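Local coordinates for Alr4995 protein (Nostoc sp., PDB 6LRF) that acts as a bifunctional enzyme, combining arginine dihydrolase and ornithine cyclodeaminase activities, at residues 557-570 and 594-608. Sequence-based numbering, arbitrary orientation.
Sequences HLKVINTIRRHGSI and FVLAGSIRDDGPLPD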
ATOM      1  N   HIS B 557     -14.006 -24.148  11.458  1.00 25.06           N
ATOM      2  CA  HIS B 557     -13.828 -24.238  10.006  1.00 24.44           C
ATOM      3  C   HIS B 557     -13.863 -25.684   9.487  1.00 23.28           C
ATOM      4  O   HIS B 557     -14.602 -26.013   8.555  1.00 22.06           O
ATOM      5  CB  HIS B 557     -12.508 -23.585   9.625  1.00 25.15           C
ATOM      6  CG  HIS B 557     -12.430 -23.172   8.190  1.00 31.92           C
ATOM      7  ND1 HIS B 557     -13.178 -22.132   7.668  1.00 35.79           N
ATOM      8  CD2 HIS B 557     -11.690 -23.659   7.166  1.00 30.51           C
ATOM      9  CE1 HIS B 557     -12.895 -21.993   6.385  1.00 31.56           C
ATOM     10  NE2 HIS B 557     -11.998 -22.906   6.054  1.00 30.25           N
ATOM     11  N   LEU B 558     -13.046 -26.535  10.099  1.00 21.60           N
ATOM     12  CA  LEU B 558     -13.001 -27.960   9.783  1.00 21.84           C
ATOM     13  C   LEU B 558     -14.323 -28.655  10.100  1.00 25.24           C
ATOM     14  O   LEU B 558     -14.735 -29.557   9.361  1.00 21.16           O
ATOM     15  CB  LEU B 558     -11.861 -28.638  10.551  1.00 21.41           C
ATOM     16  CG  LEU B 558     -10.538 -28.752   9.795  1.00 29.70           C
ATOM     17  CD1 LEU B 558     -10.675 -29.773   8.657  1.00 25.89           C
ATOM     18  CD2 LEU B 558     -10.106 -27.395   9.252  1.00 30.04           C
ATOM     19  N   LYS B 559     -14.979 -28.247  11.192  1.00 18.40           N
ATOM     20  CA  LYS B 559     -16.293 -28.803  11.525  1.00 20.62           C
ATOM     21  C   LYS B 559     -17.280 -28.573  10.408  1.00 21.56           C
ATOM     22  O   LYS B 559     -18.053 -29.462  10.052  1.00 22.74           O
ATOM     23  CB  LYS B 559     -16.855 -28.194  12.815  1.00 23.31           C
ATOM     24  CG  LYS B 559     -18.338 -28.467  13.003  1.00 27.04           C
ATOM     25  CD  LYS B 559     -18.804 -28.186  14.431  1.00 34.21           C
ATOM     26  CE  LYS B 559     -20.192 -28.773  14.674  1.00 38.91           C
ATOM     27  NZ  LYS B 559     -20.499 -28.900  16.133  1.00 41.29           N
ATOM     28  N   VAL B 560     -17.275 -27.365   9.858  1.00 19.13           N
ATOM     29  CA  VAL B 560     -18.204 -27.046   8.794  1.00 17.66           C
ATOM     30  C   VAL B 560     -17.918 -27.901   7.564  1.00 21.65           C
ATOM     31  O   VAL B 560     -18.836 -28.419   6.928  1.00 19.96           O
ATOM     32  CB  VAL B 560     -18.142 -25.544   8.417  1.00 26.44           C
ATOM     33  CG1 VAL B 560     -18.840 -25.286   7.076  1.00 22.76           C
ATOM     34  CG2 VAL B 560     -18.751 -24.693   9.535  1.00 29.14           C
ATOM     35  N   ILE B 561     -16.638 -28.056   7.235  1.00 21.29           N
ATOM     36  CA  ILE B 561     -16.265 -28.818   6.050  1.00 17.93           C
ATOM     37  C   ILE B 561     -16.686 -30.268   6.226  1.00 20.32           C
ATOM     38  O   ILE B 561     -17.336 -30.847   5.350  1.00 19.69           O
ATOM     39  CB  ILE B 561     -14.762 -28.718   5.768  1.00 19.18           C
ATOM     40  CG1 ILE B 561     -14.442 -27.283   5.296  1.00 17.74           C
ATOM     41  CG2 ILE B 561     -14.345 -29.761   4.720  1.00 19.19           C
ATOM     42  CD1 ILE B 561     -12.951 -26.990   5.131  1.00 21.23           C
ATOM     43  N   ASN B 562     -16.342 -30.842   7.373  1.00 18.95           N
ATOM     44  CA  ASN B 562     -16.748 -32.210   7.686  1.00 21.42           C
ATOM     45  C   ASN B 562     -18.271 -32.424   7.670  1.00 20.18           C
ATOM     46  O   ASN B 562     -18.768 -33.441   7.196  1.00 23.54           O
ATOM     47  CB  ASN B 562     -16.202 -32.617   9.057  1.00 17.71           C
ATOM     48  CG  ASN B 562     -16.238 -34.102   9.248  1.00 22.66           C
ATOM     49  OD1 ASN B 562     -15.601 -34.834   8.489  1.00 20.27           O
ATOM     50  ND2 ASN B 562     -16.991 -34.571  10.252  1.00 18.72           N
ATOM     51  N   THR B 563     -19.015 -31.460   8.191  1.00 21.96           N
ATOM     52  CA  THR B 563     -20.471 -31.576   8.237  1.00 20.27           C
ATOM     53  C   THR B 563     -21.084 -31.572   6.833  1.00 22.27           C
ATOM     54  O   THR B 563     -21.978 -32.370   6.528  1.00 24.45           O
ATOM     55  CB  THR B 563     -21.068 -30.440   9.099  1.00 22.61           C
ATOM     56  OG1 THR B 563     -20.563 -30.558  10.433  1.00 22.82           O
ATOM     57  CG2 THR B 563     -22.581 -30.509   9.136  1.00 25.18           C
ATOM     58  N   ILE B 564     -20.615 -30.677   5.968  1.00 20.66           N
ATOM     59  CA  ILE B 564     -21.134 -30.646   4.599  1.00 21.16           C
ATOM     60  C   ILE B 564     -20.752 -31.936   3.857  1.00 20.44           C
ATOM     61  O   ILE B 564     -21.573 -32.503   3.144  1.00 21.10           O
ATOM     62  CB  ILE B 564     -20.633 -29.403   3.810  1.00 22.32           C
ATOM     63  CG1 ILE B 564     -20.965 -28.108   4.570  1.00 22.59           C
ATOM     64  CG2 ILE B 564     -21.285 -29.344   2.426  1.00 23.64           C
ATOM     65  CD1 ILE B 564     -22.449 -27.960   4.931  1.00 30.27           C
ATOM     66  N   ARG B 565     -19.520 -32.416   4.044  1.00 20.12           N
ATOM     67  CA  ARG B 565     -19.114 -33.676   3.430  1.00 20.62           C
ATOM     68  C   ARG B 565     -20.028 -34.810   3.935  1.00 22.95           C
ATOM     69  O   ARG B 565     -20.418 -35.684   3.159  1.00 24.52           O
ATOM     70  CB  ARG B 565     -17.633 -33.979   3.698  1.00 16.91           C
ATOM     71  CG  ARG B 565     -16.653 -33.009   2.990  1.00 20.34           C
ATOM     72  CD  ARG B 565     -15.191 -33.394   3.241  1.00 18.51           C
ATOM     73  NE  ARG B 565     -14.900 -34.730   2.715  1.00 25.92           N
ATOM     74  CZ  ARG B 565     -14.519 -34.973   1.463  1.00 25.87           C
ATOM     75  NH1 ARG B 565     -14.346 -33.965   0.609  1.00 19.12           N
ATOM     76  NH2 ARG B 565     -14.306 -36.222   1.064  1.00 24.16           N
ATOM     77  N   ARG B 566     -20.422 -34.766   5.208  1.00 22.02           N
ATOM     78  CA  ARG B 566     -21.305 -35.803   5.731  1.00 24.26           C
ATOM     79  C   ARG B 566     -22.667 -35.794   5.052  1.00 25.93           C
ATOM     80  O   ARG B 566     -23.175 -36.840   4.669  1.00 25.26           O
ATOM     81  CB  ARG B 566     -21.498 -35.674   7.237  1.00 27.61           C
ATOM     82  CG  ARG B 566     -22.347 -36.826   7.789  1.00 25.66           C
ATOM     83  CD  ARG B 566     -22.332 -36.880   9.295  1.00 25.70           C
ATOM     84  NE  ARG B 566     -22.963 -35.694   9.867  1.00 34.70           N
ATOM     85  CZ  ARG B 566     -22.314 -34.779  10.585  1.00 40.83           C
ATOM     86  NH1 ARG B 566     -21.011 -34.925  10.825  1.00 36.73           N
ATOM     87  NH2 ARG B 566     -22.965 -33.721  11.068  1.00 40.56           N
ATOM     88  N   HIS B 567     -23.255 -34.614   4.899  1.00 27.81           N
ATOM     89  CA  HIS B 567     -24.556 -34.484   4.233  1.00 28.82           C
ATOM     90  C   HIS B 567     -24.452 -34.718   2.726  1.00 28.19           C
ATOM     91  O   HIS B 567     -25.430 -35.119   2.094  1.00 28.93           O
ATOM     92  CB  HIS B 567     -25.157 -33.108   4.509  1.00 25.08           C
ATOM     93  CG  HIS B 567     -25.721 -32.977   5.885  1.00 36.32           C
ATOM     94  ND1 HIS B 567     -27.077 -33.014   6.139  1.00 35.33           N
ATOM     95  CD2 HIS B 567     -25.116 -32.837   7.088  1.00 33.28           C
ATOM     96  CE1 HIS B 567     -27.281 -32.885   7.438  1.00 38.88           C
ATOM     97  NE2 HIS B 567     -26.108 -32.778   8.036  1.00 38.50           N
ATOM     98  N   GLY B 568     -23.275 -34.441   2.160  1.00 25.71           N
ATOM     99  CA  GLY B 568     -22.964 -34.830   0.790  1.00 23.49           C
ATOM    100  C   GLY B 568     -23.044 -33.703  -0.224  1.00 25.68           C
ATOM    101  O   GLY B 568     -22.562 -33.840  -1.336  1.00 29.53           O
ATOM    102  N   SER B 569     -23.675 -32.595   0.156  1.00 25.41           N
ATOM    103  CA  SER B 569     -23.714 -31.398  -0.672  1.00 24.25           C
ATOM    104  C   SER B 569     -24.228 -30.239   0.154  1.00 28.55           C
ATOM    105  O   SER B 569     -24.884 -30.438   1.178  1.00 23.56           O
ATOM    106  CB  SER B 569     -24.604 -31.583  -1.908  1.00 30.41           C
ATOM    107  OG  SER B 569     -25.980 -31.531  -1.552  1.00 28.89           O
ATOM    108  N   ILE B 570     -23.927 -29.030  -0.302  1.00 21.50           N
ATOM    109  CA  ILE B 570     -24.505 -27.833   0.279  1.00 28.89           C
ATOM    110  C   ILE B 570     -26.040 -27.886   0.238  1.00 28.41           C
ATOM    111  O   ILE B 570     -26.697 -27.502   1.201  1.00 23.06           O
ATOM    112  CB  ILE B 570     -24.005 -26.569  -0.447  1.00 24.74           C
ATOM    113  CG1 ILE B 570     -22.506 -26.377  -0.191  1.00 26.76           C
ATOM    114  CG2 ILE B 570     -24.770 -25.335   0.015  1.00 23.86           C
ATOM    115  CD1 ILE B 570     -21.879 -25.283  -1.060  1.00 28.46           C
ATOM    116  N   PHE B 594     -24.578 -22.192  -9.028  1.00 23.02           N
ATOM    117  CA  PHE B 594     -23.281 -21.699  -8.606  1.00 20.17           C
ATOM    118  C   PHE B 594     -22.241 -22.702  -9.019  1.00 24.95           C
ATOM    119  O   PHE B 594     -22.551 -23.875  -9.196  1.00 25.73           O
ATOM    120  CB  PHE B 594     -23.232 -21.422  -7.096  1.00 23.61           C
ATOM    121  CG  PHE B 594     -23.547 -22.615  -6.237  1.00 28.40           C
ATOM    122  CD1 PHE B 594     -24.843 -22.839  -5.783  1.00 27.35           C
ATOM    123  CD2 PHE B 594     -22.548 -23.505  -5.868  1.00 24.61           C
ATOM    124  CE1 PHE B 594     -25.130 -23.939  -4.992  1.00 28.59           C
ATOM    125  CE2 PHE B 594     -22.826 -24.599  -5.075  1.00 26.84           C
ATOM    126  CZ  PHE B 594     -24.120 -24.820  -4.636  1.00 27.93           C
ATOM    127  N   VAL B 595     -21.020 -22.228  -9.230  1.00 23.77           N
ATOM    128  CA  VAL B 595     -19.905 -23.120  -9.514  1.00 22.36           C
ATOM    129  C   VAL B 595     -18.769 -22.762  -8.575  1.00 21.16           C
ATOM    130  O   VAL B 595     -18.368 -21.587  -8.469  1.00 21.30           O
ATOM    131  CB  VAL B 595     -19.422 -23.021 -10.982  1.00 25.87           C
ATOM    132  CG1 VAL B 595     -18.238 -23.966 -11.229  1.00 19.76           C
ATOM    133  CG2 VAL B 595     -20.564 -23.314 -11.954  1.00 31.10           C
ATOM    134  N   LEU B 596     -18.268 -23.765  -7.868  1.00 21.34           N
ATOM    135  CA  LEU B 596     -17.086 -23.582  -7.041  1.00 19.73           C
ATOM    136  C   LEU B 596     -15.891 -24.244  -7.729  1.00 19.59           C
ATOM    137  O   LEU B 596     -15.817 -25.463  -7.815  1.00 19.79           O
ATOM    138  CB  LEU B 596     -17.309 -24.166  -5.645  1.00 17.87           C
ATOM    139  CG  LEU B 596     -18.585 -23.685  -4.936  1.00 22.02           C
ATOM    140  CD1 LEU B 596     -18.752 -24.372  -3.599  1.00 22.77           C
ATOM    141  CD2 LEU B 596     -18.584 -22.178  -4.745  1.00 18.48           C
ATOM    142  N   ALA B 597     -14.976 -23.434  -8.248  1.00 17.88           N
ATOM    143  CA  ALA B 597     -13.769 -23.969  -8.886  1.00 21.27           C
ATOM    144  C   ALA B 597     -12.732 -24.243  -7.834  1.00 19.69           C
ATOM    145  O   ALA B 597     -12.464 -23.379  -6.997  1.00 20.56           O
ATOM    146  CB  ALA B 597     -13.218 -23.009  -9.907  1.00 22.39           C
ATOM    147  N   GLY B 598     -12.138 -25.428  -7.873  1.00 21.37           N
ATOM    148  CA  GLY B 598     -11.132 -25.785  -6.890  1.00 20.75           C
ATOM    149  C   GLY B 598      -9.855 -24.975  -7.039  1.00 20.34           C
ATOM    150  O   GLY B 598      -9.672 -24.265  -8.027  1.00 18.70           O
ATOM    151  N   SER B 599      -8.969 -25.097  -6.056  1.00 17.60           N
ATOM    152  CA  SER B 599      -7.638 -24.508  -6.123  1.00 19.56           C
ATOM    153  C   SER B 599      -6.660 -25.397  -5.354  1.00 20.93           C
ATOM    154  O   SER B 599      -7.079 -26.281  -4.595  1.00 18.96           O
ATOM    155  CB  SER B 599      -7.637 -23.084  -5.570  1.00 24.91           C
ATOM    156  OG  SER B 599      -7.503 -23.083  -4.163  1.00 25.56           O
ATOM    157  N   ILE B 600      -5.363 -25.167  -5.560  1.00 19.56           N
ATOM    158  CA  ILE B 600      -4.318 -25.960  -4.903  1.00 22.62           C
ATOM    159  C   ILE B 600      -4.334 -25.795  -3.357  1.00 21.72           C
ATOM    160  O   ILE B 600      -3.827 -26.645  -2.621  1.00 21.40           O
ATOM    161  CB  ILE B 600      -2.919 -25.582  -5.489  1.00 22.77           C
ATOM    162  CG1 ILE B 600      -1.833 -26.591  -5.079  1.00 22.53           C
ATOM    163  CG2 ILE B 600      -2.552 -24.147  -5.137  1.00 21.61           C
ATOM    164  CD1 ILE B 600      -2.048 -27.967  -5.648  1.00 19.07           C
ATOM    165  N   ARG B 601      -4.955 -24.722  -2.869  1.00 19.70           N
ATOM    166  CA  ARG B 601      -5.021 -24.458  -1.431  1.00 21.59           C
ATOM    167  C   ARG B 601      -6.295 -24.972  -0.722  1.00 26.80           C
ATOM    168  O   ARG B 601      -6.420 -24.820   0.490  1.00 28.63           O
ATOM    169  CB  ARG B 601      -4.907 -22.949  -1.173  1.00 27.59           C
ATOM    170  CG  ARG B 601      -6.225 -22.227  -1.409  1.00 37.20           C
ATOM    171  CD  ARG B 601      -6.475 -21.128  -0.406  1.00 45.56           C
ATOM    172  NE  ARG B 601      -6.455 -21.624   0.961  1.00 46.48           N
ATOM    173  CZ  ARG B 601      -6.639 -20.852   2.023  1.00 52.00           C
ATOM    174  NH1 ARG B 601      -6.868 -19.549   1.853  1.00 57.51           N
ATOM    175  NH2 ARG B 601      -6.596 -21.380   3.242  1.00 48.41           N
ATOM    176  N   ASP B 602      -7.234 -25.558  -1.461  1.00 25.64           N
ATOM    177  CA  ASP B 602      -8.530 -25.961  -0.889  1.00 21.32           C
ATOM    178  C   ASP B 602      -8.437 -26.937   0.275  1.00 27.96           C
ATOM    179  O   ASP B 602      -7.754 -27.963   0.189  1.00 24.18           O
ATOM    180  CB  ASP B 602      -9.417 -26.601  -1.952  1.00 21.09           C
ATOM    181  CG  ASP B 602      -9.936 -25.607  -2.945  1.00 22.35           C
ATOM    182  OD1 ASP B 602      -9.666 -24.401  -2.781  1.00 24.17           O
ATOM    183  OD2 ASP B 602     -10.632 -26.028  -3.890  1.00 27.25           O
ATOM    184  N   ASP B 603      -9.150 -26.610   1.355  1.00 27.49           N
ATOM    185  CA  ASP B 603      -9.355 -27.535   2.471  1.00 25.93           C
ATOM    186  C   ASP B 603     -10.627 -28.367   2.244  1.00 26.33           C
ATOM    187  O   ASP B 603     -11.674 -27.831   1.881  1.00 26.90           O
ATOM    188  CB  ASP B 603      -9.451 -26.782   3.805  1.00 28.34           C
ATOM    189  CG  ASP B 603      -8.206 -25.942   4.105  1.00 38.62           C
ATOM    190  OD1 ASP B 603      -7.110 -26.534   4.290  1.00 33.73           O
ATOM    191  OD2 ASP B 603      -8.330 -24.690   4.169  1.00 41.34           O
ATOM    192  N   GLY B 604     -10.530 -29.675   2.455  1.00 24.93           N
ATOM    193  CA  GLY B 604     -11.635 -30.586   2.199  1.00 20.38           C
ATOM    194  C   GLY B 604     -11.405 -31.388   0.930  1.00 23.05           C
ATOM    195  O   GLY B 604     -10.697 -32.408   0.947  1.00 19.89           O
ATOM    196  N   PRO B 605     -11.985 -30.929  -0.188  1.00 18.30           N
ATOM    197  CA  PRO B 605     -12.870 -29.756  -0.289  1.00 18.69           C
ATOM    198  C   PRO B 605     -14.325 -30.066   0.043  1.00 20.19           C
ATOM    199  O   PRO B 605     -14.641 -31.175   0.492  1.00 21.58           O
ATOM    200  CB  PRO B 605     -12.744 -29.359  -1.760  1.00 22.03           C
ATOM    201  CG  PRO B 605     -12.575 -30.687  -2.465  1.00 20.96           C
ATOM    202  CD  PRO B 605     -11.759 -31.563  -1.502  1.00 20.30           C
ATOM    203  N   LEU B 606     -15.203 -29.092  -0.168  1.00 18.89           N
ATOM    204  CA  LEU B 606     -16.626 -29.377  -0.163  1.00 23.57           C
ATOM    205  C   LEU B 606     -16.901 -30.335  -1.311  1.00 26.76           C
ATOM    206  O   LEU B 606     -16.146 -30.376  -2.292  1.00 19.64           O
ATOM    207  CB  LEU B 606     -17.455 -28.096  -0.298  1.00 23.53           C
ATOM    208  CG  LEU B 606     -17.181 -27.102   0.836  1.00 23.88           C
ATOM    209  CD1 LEU B 606     -17.874 -25.786   0.561  1.00 22.02           C
ATOM    210  CD2 LEU B 606     -17.609 -27.674   2.208  1.00 22.46           C
ATOM    211  N   PRO B 607     -17.960 -31.144  -1.185  1.00 26.91           N
ATOM    212  CA  PRO B 607     -18.287 -32.056  -2.286  1.00 23.72           C
ATOM    213  C   PRO B 607     -18.757 -31.297  -3.516  1.00 24.53           C
ATOM    214  O   PRO B 607     -18.681 -31.819  -4.623  1.00 24.60           O
ATOM    215  CB  PRO B 607     -19.407 -32.933  -1.707  1.00 26.70           C
ATOM    216  CG  PRO B 607     -19.905 -32.214  -0.517  1.00 28.81           C
ATOM    217  CD  PRO B 607     -18.788 -31.369   0.008  1.00 27.50           C
ATOM    218  N   ASP B 608     -19.231 -30.071  -3.336  1.00 22.48           N
ATOM    219  CA  ASP B 608     -19.684 -29.275  -4.479  1.00 22.82           C
ATOM    220  C   ASP B 608     -18.522 -28.733  -5.324  1.00 23.85           C
ATOM    221  O   ASP B 608     -18.705 -28.384  -6.486  1.00 23.55           O
ATOM    222  CB  ASP B 608     -20.539 -28.098  -4.006  1.00 25.24           C
ATOM    223  CG  ASP B 608     -21.844 -28.550  -3.328  1.00 36.11           C
ATOM    224  OD1 ASP B 608     -21.797 -29.048  -2.179  1.00 27.15           O
ATOM    225  OD2 ASP B 608     -22.912 -28.402  -3.956  1.00 33.39           O
TER
HETATM  226  O   HOH W   1     -10.442 -22.789   3.548  1.00 32.75           O
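Asp-608 OD1 accepts the backbone N-H of Ile-570 at 2.8 Å, from its syn side and nearly straight (164°). Ile-570 opens helix 570-575, after its N-cap Ser-569, whose hydroxyl takes the amide of Lys-572; the carboxylate thus binds the first N-H of the helix, which would probably favour its anionic form. The ring of Pro-607 packs on the link between the two helices, CG 3.2 Å from the carbonyl O of Gly-568, the positive-phi residue that follows helix 554-567. On the last turns of this helix, Arg-565 bends at chi3 (61°) and brings NH1 to Pro-605 O at 2.8 Å; the acceptor lies in the guanidinium plane, and a second bond, from NE to Gly-374 O, helps to fix the rotation of the group. Next to this pair, Leu-606 CD2 packs on Ile-564 CB (3.8 Å). Ile-561 CG2 rests on Gly-604 CA, just ahead of the cis peptide to Pro-605, and its CD1 meets Asp-603 CB at 3.7 Å. Ile-570, extended at chi2 (170°), carries CD1 in among Phe-594, Leu-596 and Leu-606. At the far end, one water joins His-557 NE2 to Asp-603 OD2, the imidazole being held at ND1 by Glu-532. The contact fastens a helix and the start of the next to strand 594-597, outermost of the sheet within this chain, and the loop leaving its C-terminal end, within the parallel-sheet, Rossmann-type C-terminal domain of this ArgZ-like enzyme.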